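Local structure of enterobactin synthetase component F-related protein (Vibrio cholerae serotype O1, 4OXI) at residues A[244-247]-A[248-252]; A[272-275]-A[276-279]; A[408-411]-A[412-415]; A[431-434]-A[435-438]. The protein probably activates glycine with ATP to form glycyl-adenylate, serving a lipopolysaccharide modification pathway that gives the bacterium resistance to antimicrobial peptides. All blocks are in the same frame, centred on the assembly; numbering follows the deposited sequence.

Interaction 1 (A[244-247]-A[248-252]); sequences SQID and KLFPL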
# COMPACT_ATOMS: atom_id res chain seq x y z
N SER A 244 -14.06 -2.25 -8.34
CA SER A 244 -15.41 -2.74 -8.67
C SER A 244 -15.83 -3.92 -7.78
O SER A 244 -16.99 -4.00 -7.39
CB SER A 244 -15.53 -3.15 -10.14
OG SER A 244 -14.96 -4.42 -10.34
N GLN A 245 -14.90 -4.80 -7.43
CA GLN A 245 -15.23 -5.92 -6.53
C GLN A 245 -15.64 -5.39 -5.17
O GLN A 245 -16.67 -5.80 -4.62
CB GLN A 245 -14.05 -6.88 -6.33
CG GLN A 245 -13.45 -7.47 -7.59
CD GLN A 245 -14.45 -8.25 -8.43
OE1 GLN A 245 -15.43 -8.80 -7.91
NE2 GLN A 245 -14.21 -8.31 -9.74
N ILE A 246 -14.84 -4.49 -4.62
CA ILE A 246 -15.10 -4.01 -3.26
C ILE A 246 -16.37 -3.14 -3.21
O ILE A 246 -17.17 -3.23 -2.27
CB ILE A 246 -13.84 -3.31 -2.67
CG1 ILE A 246 -13.73 -3.61 -1.18
CG2 ILE A 246 -13.80 -1.82 -2.98
CD1 ILE A 246 -13.03 -4.92 -0.93
N ASP A 247 -16.58 -2.34 -4.25
CA ASP A 247 -17.77 -1.51 -4.31
C ASP A 247 -19.07 -2.33 -4.38
O ASP A 247 -20.09 -1.93 -3.82
CB ASP A 247 -17.68 -0.56 -5.49
CG ASP A 247 -19.00 0.11 -5.78
OD1 ASP A 247 -19.45 0.91 -4.93
OD2 ASP A 247 -19.59 -0.15 -6.86
N LYS A 248 -19.04 -3.47 -5.05
CA LYS A 248 -20.26 -4.27 -5.16
C LYS A 248 -20.52 -5.17 -3.95
O LYS A 248 -21.67 -5.35 -3.56
CB LYS A 248 -20.32 -5.03 -6.49
CG LYS A 248 -19.60 -6.36 -6.53
CD LYS A 248 -20.36 -7.31 -7.47
CE LYS A 248 -19.63 -8.62 -7.68
NZ LYS A 248 -18.43 -8.44 -8.56
N LEU A 249 -19.46 -5.70 -3.33
CA LEU A 249 -19.62 -6.44 -2.07
C LEU A 249 -19.94 -5.55 -0.87
O LEU A 249 -20.74 -5.94 -0.00
CB LEU A 249 -18.38 -7.26 -1.76
CG LEU A 249 -18.27 -8.58 -2.50
CD1 LEU A 249 -17.04 -9.32 -2.03
CD2 LEU A 249 -19.53 -9.40 -2.25
N PHE A 250 -19.31 -4.38 -0.80
CA PHE A 250 -19.50 -3.49 0.35
C PHE A 250 -19.73 -2.06 -0.11
O PHE A 250 -18.87 -1.19 0.07
CB PHE A 250 -18.27 -3.55 1.25
CG PHE A 250 -17.85 -4.94 1.60
CD1 PHE A 250 -18.52 -5.65 2.59
CD2 PHE A 250 -16.80 -5.54 0.94
CE1 PHE A 250 -18.14 -6.93 2.91
CE2 PHE A 250 -16.41 -6.83 1.25
CZ PHE A 250 -17.08 -7.53 2.23
N PRO A 251 -20.91 -1.79 -0.70
CA PRO A 251 -21.17 -0.46 -1.25
C PRO A 251 -21.27 0.61 -0.17
O PRO A 251 -21.83 0.37 0.90
CB PRO A 251 -22.52 -0.63 -1.96
CG PRO A 251 -23.19 -1.77 -1.22
CD PRO A 251 -22.07 -2.69 -0.81
N LEU A 252 -20.72 1.79 -0.44
CA LEU A 252 -20.85 2.92 0.48
C LEU A 252 -21.85 3.89 -0.10
O LEU A 252 -22.26 3.75 -1.24
CB LEU A 252 -19.51 3.65 0.62
CG LEU A 252 -18.30 2.82 1.06
CD1 LEU A 252 -17.04 3.70 1.22
CD2 LEU A 252 -18.64 2.10 2.34
O HOH W 1 -18.95 2.19 -2.69
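K248 folds back along the last turn of helix 236-249 to reach Q245, three residues earlier. Its CB sits 3.6 Å from S244 O. CG, placed between the backbone N and the carbonyl carbon (chi1 85°), is held over the carbonyls of the preceding turn, 3.5 Å from Q245 O. The chain bends again at chi2 and chi4, and NZ finishes 3.1 Å from Q245 OE1 as its hydrogen-bond donor. The ammonium comes from above the amide plane, 40° out of it, rather than on a lone pair. Both side chains run the same way, side by side, and Q245 NE2 is bonded elsewhere, so the amide is held at both ends.

A few residues on, F250 N takes the carbonyl of I246 at 2.8 Å. The F250 ring leans back to I246, CD2 to CG1 4.2 Å, and meets F334 edge-to-face beyond the helix. P251 has no N-H to give D247 O; its CA lies 3.2 Å from that oxygen instead. A water receives L252 N at 2.9 Å and donates to D247 OD1, tying the outgoing chain to the helix. A last i to i+4 bond made by the first non-helical residue, followed directly by proline, is typical of a helix C-terminus.

Interaction 2 (A[272-275]-A[276-279]); sequences DIFY and SLIS
S276, L277 and I278 give their backbone N-H groups to the carbonyls of D272, I273 and F274 at 3.0 to 3.1 Å, regular alpha-helical i to i+4 bonds. The next bond in the series, S279 N to Y275 O, is weak at 3.5 Å, and here a side chain steps in. S279 OG is anti to its carbonyl carbon (chi1 -52°), which turns it back up the helix, and it donates to Y275 O at 2.7 Å. It comes in nearly along the C=O axis, at 165°.

I278 CG2 tucks in close by, 3.4 Å from both F274 O and Y275 O, so a methyl packs against both carbonyl oxygens.

On another side of the helix F274 and L277 lie side by side and point the same way, with L277 CD2 3.8 Å from F274 CD1. One face of the F274 ring is met by I273 CG2, 4.0 Å above the plane and displaced toward the rim. L277 reaches on to W115 of helix 108-119 and I56 of helix 51-62, while the Y275 hydroxyl bonds to F250 O, just past the end of helix 236-249.

Chemically, the contact divides in two. The aromatic and branched side chains bury apolar surface between helix 268-279, of the beta-alpha-beta unit with strands 257-260 and 282-285, and its neighbours, whereas the serine hydroxyl supplies the strong bond that the stretched backbone N-H does not, satisfying Y275 O.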
# COMPACT_ATOMS: atom_id res chain seq x y z
N ASP A 272 -8.31 3.14 0.10
CA ASP A 272 -8.98 4.24 0.81
C ASP A 272 -9.44 5.31 -0.16
O ASP A 272 -10.61 5.73 -0.15
CB ASP A 272 -8.03 4.91 1.83
CG ASP A 272 -7.44 3.93 2.87
OD1 ASP A 272 -8.11 2.91 3.19
OD2 ASP A 272 -6.31 4.18 3.37
N ILE A 273 -8.51 5.76 -1.01
CA ILE A 273 -8.74 6.89 -1.91
C ILE A 273 -9.82 6.62 -2.95
O ILE A 273 -10.70 7.45 -3.17
CB ILE A 273 -7.43 7.30 -2.62
CG1 ILE A 273 -6.41 7.84 -1.62
CG2 ILE A 273 -7.69 8.34 -3.68
CD1 ILE A 273 -5.09 8.27 -2.26
N PHE A 274 -9.75 5.47 -3.62
CA PHE A 274 -10.68 5.24 -4.73
C PHE A 274 -12.01 4.65 -4.30
O PHE A 274 -13.02 4.85 -4.97
CB PHE A 274 -9.99 4.46 -5.86
CG PHE A 274 -8.93 5.26 -6.53
CD1 PHE A 274 -9.27 6.22 -7.47
CD2 PHE A 274 -7.59 5.10 -6.19
CE1 PHE A 274 -8.30 7.00 -8.07
CE2 PHE A 274 -6.61 5.87 -6.79
CZ PHE A 274 -6.97 6.82 -7.73
N TYR A 275 -12.00 3.95 -3.16
CA TYR A 275 -13.22 3.49 -2.51
C TYR A 275 -14.06 4.71 -2.13
O TYR A 275 -15.26 4.76 -2.35
CB TYR A 275 -12.85 2.77 -1.23
CG TYR A 275 -13.89 1.87 -0.60
CD1 TYR A 275 -14.98 1.39 -1.32
CD2 TYR A 275 -13.75 1.48 0.72
CE1 TYR A 275 -15.91 0.52 -0.72
CE2 TYR A 275 -14.65 0.63 1.31
CZ TYR A 275 -15.73 0.16 0.60
OH TYR A 275 -16.60 -0.68 1.26
N SER A 276 -13.41 5.71 -1.54
CA SER A 276 -14.14 6.91 -1.17
C SER A 276 -14.64 7.63 -2.42
O SER A 276 -15.77 8.10 -2.47
CB SER A 276 -13.25 7.84 -0.34
OG SER A 276 -13.94 9.06 -0.06
N LEU A 277 -13.79 7.71 -3.43
CA LEU A 277 -14.09 8.50 -4.62
C LEU A 277 -15.29 7.92 -5.38
O LEU A 277 -16.18 8.66 -5.79
CB LEU A 277 -12.86 8.53 -5.52
CG LEU A 277 -12.77 9.38 -6.78
CD1 LEU A 277 -13.29 10.80 -6.61
CD2 LEU A 277 -11.31 9.41 -7.20
N ILE A 278 -15.31 6.61 -5.58
CA ILE A 278 -16.37 5.99 -6.35
C ILE A 278 -17.71 6.10 -5.62
O ILE A 278 -18.77 6.02 -6.24
CB ILE A 278 -16.05 4.52 -6.68
CG1 ILE A 278 -17.01 3.98 -7.75
CG2 ILE A 278 -16.12 3.67 -5.44
CD1 ILE A 278 -16.64 2.60 -8.25
N SER A 279 -17.64 6.32 -4.31
CA SER A 279 -18.83 6.38 -3.48
C SER A 279 -19.33 7.79 -3.26
O SER A 279 -20.41 7.98 -2.71
CB SER A 279 -18.54 5.77 -2.11
OG SER A 279 -17.97 4.48 -2.23

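Interaction 3 (A[408-411]-A[412-415]); sequences SAPE and GYRG
P410 and Y413 cross obliquely at the ends of a type II beta turn. Y413 has its CG anti to the backbone N (chi1 -157°), a torsion that swings the ring toward the proline; CD1 then lies 3.7 Å from P410 CD and 3.9 Å from P410 CG. The CB of Y413 points at the incoming chain too, 4.1 Å from A409 CB, so alanine and proline together flank the base of the tyrosine. Beneath this the turn is closed by Y413 N donating to P410 O at 3.1 Å, with an N-H...O angle of 157°.

E411 is turned differently: its CB points away from 412-415 overall, and its chain bends at chi2 to bring OE1 to N458 N. G412 takes the third position of the turn with a positive phi of 80°, the conformation usual for glycine there.

At the protein surface, the loop joins strand 403-405 to strand 416-419, which flank strand 394-397 in one antiparallel sheet. M404 of the first strand is touched by A409, P410 and Y413, and the Y413 hydroxyl bonds to E402 just ahead of it. Backbone hydrogen bonds between G412 and Y413 on one side and K456 on the other fasten the turn to strand 445-457 of that sheet.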
# COMPACT_ATOMS: atom_id res chain seq x y z
N SER A 408 -11.52 -27.06 -7.11
CA SER A 408 -11.34 -28.51 -7.17
C SER A 408 -10.64 -29.08 -5.93
O SER A 408 -10.65 -30.28 -5.70
CB SER A 408 -10.52 -28.90 -8.40
OG SER A 408 -11.15 -28.50 -9.60
N ALA A 409 -10.01 -28.21 -5.15
CA ALA A 409 -9.23 -28.69 -4.01
C ALA A 409 -10.14 -29.24 -2.91
O ALA A 409 -11.15 -28.64 -2.58
CB ALA A 409 -8.37 -27.58 -3.46
N PRO A 410 -9.75 -30.39 -2.33
CA PRO A 410 -10.55 -31.06 -1.30
C PRO A 410 -10.30 -30.47 0.08
O PRO A 410 -9.31 -29.76 0.25
CB PRO A 410 -10.02 -32.50 -1.35
CG PRO A 410 -8.56 -32.33 -1.72
CD PRO A 410 -8.52 -31.14 -2.66
N GLU A 411 -11.18 -30.76 1.02
CA GLU A 411 -11.01 -30.34 2.41
C GLU A 411 -9.61 -30.69 2.89
O GLU A 411 -9.09 -31.76 2.58
CB GLU A 411 -12.06 -31.00 3.31
CG GLU A 411 -11.78 -30.90 4.83
CD GLU A 411 -12.25 -29.59 5.45
OE1 GLU A 411 -12.84 -28.77 4.72
OE2 GLU A 411 -12.03 -29.37 6.66
N GLY A 412 -8.99 -29.75 3.63
CA GLY A 412 -7.68 -29.95 4.21
C GLY A 412 -6.48 -29.76 3.29
O GLY A 412 -5.34 -29.82 3.76
N TYR A 413 -6.72 -29.56 2.00
CA TYR A 413 -5.62 -29.38 1.05
C TYR A 413 -4.71 -28.23 1.46
O TYR A 413 -5.18 -27.18 1.91
CB TYR A 413 -6.16 -29.14 -0.35
CG TYR A 413 -5.18 -29.49 -1.44
CD1 TYR A 413 -4.95 -30.81 -1.80
CD2 TYR A 413 -4.48 -28.50 -2.12
CE1 TYR A 413 -4.05 -31.14 -2.79
CE2 TYR A 413 -3.58 -28.81 -3.11
CZ TYR A 413 -3.37 -30.14 -3.45
OH TYR A 413 -2.47 -30.45 -4.44
N ARG A 414 -3.41 -28.42 1.30
CA ARG A 414 -2.42 -27.56 1.93
C ARG A 414 -1.29 -27.28 0.95
O ARG A 414 -0.91 -28.15 0.16
CB ARG A 414 -1.87 -28.25 3.18
CG ARG A 414 -1.00 -27.39 4.09
CD ARG A 414 -0.40 -28.21 5.24
NE ARG A 414 0.28 -27.35 6.21
CZ ARG A 414 1.52 -26.90 6.07
NH1 ARG A 414 2.24 -27.22 5.00
NH2 ARG A 414 2.05 -26.11 7.01
N GLY A 415 -0.76 -26.05 0.98
CA GLY A 415 0.37 -25.69 0.13
C GLY A 415 0.48 -24.20 -0.14
O GLY A 415 -0.14 -23.38 0.55

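Interaction 4 (A[431-434]-A[435-438]); sequences DPLN and TQSA
The amide of Q436 lies beside L433, the two side chains running the same way, with OE1 3.5 Å from L433 CD2. A second flat group, the D431 carboxylate, has N434 N above its plane: the N-H reaches OD1 at 3.2 Å from 55° out of the plane, on a nearly straight path of 166°. ND2 of N434 comes to the oxygen end of this carboxylate, with a weak bond to OD1; its very short approach to OD2 is doubtful in detail.

T435 holds the D431 carbonyl with two donors. Its N comes in the carbonyl plane at 3.0 Å, and OG1 from above it at 2.9 Å. That hydroxyl is anti to the T435 carbonyl carbon (chi1 -64°), which places it back over the start of the helix, where it also bonds to Y428 N. Two residues on, S437 OG donates to N434 O at 3.1 Å, again from above the carbonyl plane, beside a weak bond from A438 N.

P432 follows D431 as the first helical residue. An aspartate accepting from the backbone N three residues on is the classical N-cap of an alpha-helix, here the short surface helix 432-438.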
# COMPACT_ATOMS: atom_id res chain seq x y z
N ASP A 431 12.69 -6.20 -14.46
CA ASP A 431 13.40 -7.15 -13.58
C ASP A 431 12.99 -8.56 -13.99
O ASP A 431 12.20 -9.21 -13.32
CB ASP A 431 13.04 -6.86 -12.12
CG ASP A 431 13.85 -7.68 -11.13
OD1 ASP A 431 14.53 -8.66 -11.54
OD2 ASP A 431 13.78 -7.36 -9.92
N PRO A 432 13.52 -9.03 -15.13
CA PRO A 432 13.11 -10.31 -15.72
C PRO A 432 13.48 -11.49 -14.84
O PRO A 432 12.75 -12.49 -14.83
CB PRO A 432 13.91 -10.36 -17.03
CG PRO A 432 14.23 -8.92 -17.33
CD PRO A 432 14.49 -8.32 -15.99
N LEU A 433 14.58 -11.39 -14.11
CA LEU A 433 14.95 -12.47 -13.21
C LEU A 433 13.92 -12.70 -12.10
O LEU A 433 13.45 -13.82 -11.93
CB LEU A 433 16.36 -12.28 -12.64
CG LEU A 433 17.45 -12.63 -13.67
CD1 LEU A 433 18.85 -12.53 -13.10
CD2 LEU A 433 17.21 -14.02 -14.28
N ASN A 434 13.56 -11.66 -11.35
CA ASN A 434 12.51 -11.81 -10.34
C ASN A 434 11.15 -12.16 -10.95
O ASN A 434 10.37 -12.91 -10.35
CB ASN A 434 12.40 -10.57 -9.44
CG ASN A 434 13.58 -10.43 -8.51
OD1 ASN A 434 13.74 -11.21 -7.56
ND2 ASN A 434 14.41 -9.42 -8.75
N THR A 435 10.87 -11.64 -12.14
CA THR A 435 9.63 -11.97 -12.84
C THR A 435 9.56 -13.46 -13.17
O THR A 435 8.55 -14.12 -12.92
CB THR A 435 9.51 -11.18 -14.14
OG1 THR A 435 9.40 -9.79 -13.84
CG2 THR A 435 8.28 -11.63 -14.93
N GLN A 436 10.66 -13.98 -13.73
CA GLN A 436 10.76 -15.39 -14.11
C GLN A 436 10.59 -16.32 -12.91
O GLN A 436 9.98 -17.38 -13.03
CB GLN A 436 12.12 -15.65 -14.77
CG GLN A 436 12.53 -17.12 -14.76
CD GLN A 436 13.98 -17.34 -15.17
OE1 GLN A 436 14.87 -16.57 -14.78
NE2 GLN A 436 14.23 -18.39 -15.95
N SER A 437 11.11 -15.94 -11.76
CA SER A 437 11.02 -16.81 -10.60
C SER A 437 9.65 -16.77 -9.90
O SER A 437 9.26 -17.73 -9.24
CB SER A 437 12.15 -16.50 -9.62
OG SER A 437 12.09 -15.16 -9.19
N ALA A 438 8.92 -15.67 -10.04
CA ALA A 438 7.66 -15.53 -9.31
C ALA A 438 6.43 -15.75 -10.19
O ALA A 438 5.37 -16.16 -9.70
CB ALA A 438 7.59 -14.17 -8.62

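Along the chain the four contacts follow in series, and only interactions 1 and 2 touch. Their centres are about 10 Å apart: I246 CG2 meets Y275 CD1 at 3.8 Å between helices 236-249 and 268-279, and L252, in the chain leaving the first helix, packs on the second. Interaction 3 lies about 28 Å from interaction 1, centre to centre, in the loop between two strands of the antiparallel sheet. Interaction 4 is about 32 Å from interaction 2 by centres, on the opposite side of the chain's centre. The side chains of I246, D272 and A438 lie about 11 Å from the bound glycyl-adenosine-5'-phosphate, so interactions 1, 2 and 4 stand near the ligand.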